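Local coordinates for conserved hypothetical protein (Sulfolobus solfataricus, PDB 2FNA) that is of unknown function but, as an archaeal AAA+ ATPase, probably binds and hydrolyses ATP, at residues 90-95 against 133-138. Residues are numbered along the deposited sequence; the frame is centred on the assembly and turned at random.
Sequences KRLPSL and QASKDN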
loop_
_atom_site.group_PDB
_atom_site.type_symbol
_atom_site.label_atom_id
_atom_site.label_comp_id
_atom_site.label_asym_id
_atom_site.label_seq_id
_atom_site.Cartn_x
_atom_site.Cartn_y
_atom_site.Cartn_z
ATOM N N LYS A 90 -8.864 -18.774 17.258
ATOM C CA LYS A 90 -10.310 -18.810 17.343
ATOM C C LYS A 90 -10.935 -19.480 16.121
ATOM O O LYS A 90 -11.907 -20.215 16.272
ATOM C CB LYS A 90 -10.885 -17.403 17.516
ATOM C CG LYS A 90 -10.530 -16.769 18.842
ATOM C CD LYS A 90 -11.137 -15.387 18.981
ATOM C CE LYS A 90 -11.110 -14.915 20.432
ATOM N NZ LYS A 90 -11.603 -13.511 20.576
ATOM N N ARG A 91 -10.403 -19.232 14.920
ATOM C CA ARG A 91 -10.872 -19.944 13.719
ATOM C C ARG A 91 -10.266 -21.338 13.568
ATOM O O ARG A 91 -10.908 -22.223 13.003
ATOM C CB ARG A 91 -10.615 -19.152 12.428
ATOM C CG ARG A 91 -10.865 -19.988 11.146
ATOM C CD ARG A 91 -11.657 -19.256 10.074
ATOM N NE ARG A 91 -12.068 -20.171 8.997
ATOM C CZ ARG A 91 -12.623 -19.784 7.847
ATOM N NH1 ARG A 91 -12.855 -18.493 7.609
ATOM N NH2 ARG A 91 -12.952 -20.693 6.930
ATOM N N LEU A 92 -9.034 -21.535 14.028
ATOM C CA LEU A 92 -8.357 -22.827 13.871
ATOM C C LEU A 92 -8.084 -23.499 15.220
ATOM O O LEU A 92 -6.956 -23.497 15.695
ATOM C CB LEU A 92 -7.051 -22.678 13.069
ATOM C CG LEU A 92 -7.119 -22.352 11.563
ATOM C CD1 LEU A 92 -5.708 -22.266 10.991
ATOM C CD2 LEU A 92 -7.939 -23.353 10.744
ATOM N N PRO A 93 -9.126 -24.107 15.830
ATOM C CA PRO A 93 -8.996 -24.862 17.079
ATOM C C PRO A 93 -7.696 -25.669 17.288
ATOM O O PRO A 93 -7.171 -25.672 18.403
ATOM C CB PRO A 93 -10.199 -25.808 17.020
ATOM C CG PRO A 93 -11.243 -24.990 16.368
ATOM C CD PRO A 93 -10.531 -24.100 15.372
ATOM N N SER A 94 -7.194 -26.344 16.252
ATOM C CA SER A 94 -5.999 -27.203 16.391
ATOM C C SER A 94 -4.679 -26.437 16.263
ATOM O O SER A 94 -3.602 -27.044 16.281
ATOM C CB SER A 94 -6.015 -28.336 15.359
ATOM O OG SER A 94 -5.947 -27.839 14.031
ATOM N N LEU A 95 -4.758 -25.118 16.114
ATOM C CA LEU A 95 -3.551 -24.307 15.988
ATOM C C LEU A 95 -2.863 -24.145 17.336
ATOM O O LEU A 95 -1.654 -24.313 17.436
ATOM C CB LEU A 95 -3.882 -22.936 15.411
ATOM C CG LEU A 95 -2.718 -21.973 15.144
ATOM C CD1 LEU A 95 -1.615 -22.655 14.378
ATOM C CD2 LEU A 95 -3.227 -20.806 14.377
ATOM N N GLN A 133 -0.300 -26.991 9.114
ATOM C CA GLN A 133 -0.692 -28.209 9.857
ATOM C C GLN A 133 -2.099 -28.137 10.455
ATOM O O GLN A 133 -2.814 -29.142 10.507
ATOM C CB GLN A 133 0.300 -28.532 10.988
ATOM C CG GLN A 133 1.187 -29.751 10.722
ATOM C CD GLN A 133 2.416 -29.440 9.858
ATOM O OE1 GLN A 133 3.536 -29.845 10.192
ATOM N NE2 GLN A 133 2.211 -28.725 8.745
ATOM N N ALA A 134 -2.480 -26.941 10.903
ATOM C CA ALA A 134 -3.733 -26.712 11.609
ATOM C C ALA A 134 -4.964 -26.503 10.682
ATOM O O ALA A 134 -6.097 -26.405 11.161
ATOM C CB ALA A 134 -3.568 -25.510 12.546
ATOM N N SER A 135 -4.740 -26.450 9.371
ATOM C CA SER A 135 -5.766 -26.025 8.425
ATOM C C SER A 135 -5.885 -27.046 7.291
ATOM O O SER A 135 -4.877 -27.470 6.732
ATOM C CB SER A 135 -5.408 -24.640 7.860
ATOM O OG SER A 135 -6.541 -23.985 7.309
ATOM N N LYS A 136 -7.115 -27.432 6.963
ATOM C CA LYS A 136 -7.390 -28.261 5.784
ATOM C C LYS A 136 -7.410 -27.380 4.541
ATOM O O LYS A 136 -7.140 -27.839 3.431
ATOM C CB LYS A 136 -8.750 -28.982 5.935
ATOM N N ASP A 137 -7.698 -26.105 4.748
ATOM C CA ASP A 137 -7.862 -25.130 3.670
ATOM C C ASP A 137 -6.627 -24.230 3.549
ATOM O O ASP A 137 -5.768 -24.241 4.426
ATOM C CB ASP A 137 -9.101 -24.281 3.972
ATOM C CG ASP A 137 -10.353 -25.138 4.228
ATOM O OD1 ASP A 137 -10.750 -25.871 3.303
ATOM O OD2 ASP A 137 -10.923 -25.082 5.346
ATOM N N ASN A 138 -6.536 -23.476 2.453
ATOM C CA ASN A 138 -5.509 -22.441 2.302
ATOM C C ASN A 138 -5.624 -21.423 3.440
ATOM O O ASN A 138 -6.726 -21.080 3.869
ATOM C CB ASN A 138 -5.661 -21.684 0.964
ATOM C CG ASN A 138 -5.222 -22.495 -0.239
ATOM O OD1 ASN A 138 -4.574 -23.516 -0.105
ATOM N ND2 ASN A 138 -5.575 -22.025 -1.426
#
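Leu92 lays its forked end over the backbone and side chain at Ala134 and Ser135. Its CD2 meets the carbonyl O of Ala134 at 3.6 Å, and its CD1 lies 3.9 Å from Ser135 CB. With CG anti to its own carbonyl carbon (chi1 -70°), the branch point of Leu92 lies 4.2 Å from Ala134 O. Ala134 is the centre of the contact. Its CB packs 3.6 Å from Leu95 CA and also touches CB and CD1 of Leu95. Ser94 OG comes within 3.2 Å of Ala134 O, but the angle is too poor for a hydrogen bond, and no hydrogen bond links the two segments.

The contact lies in the P-loop-type ATPase domain. It joins the turn after helix 74-91 to the loop between helix 124-133 and strand 139-144 of the parallel sheet. Within the turn, Leu95 N donates to Leu92 O at 2.8 Å. An alanine at Leu92 would probably open a gap beside Ala134 O and leave Ser135 CB without its apolar neighbour from the turn. Leu95 also packs on Leu88 and Val89 of helix 74-91 and on Ser130 and Phe131 of helix 124-133. Nearby, Arg91 NH2 is hydrogen-bonded to Asn55 O.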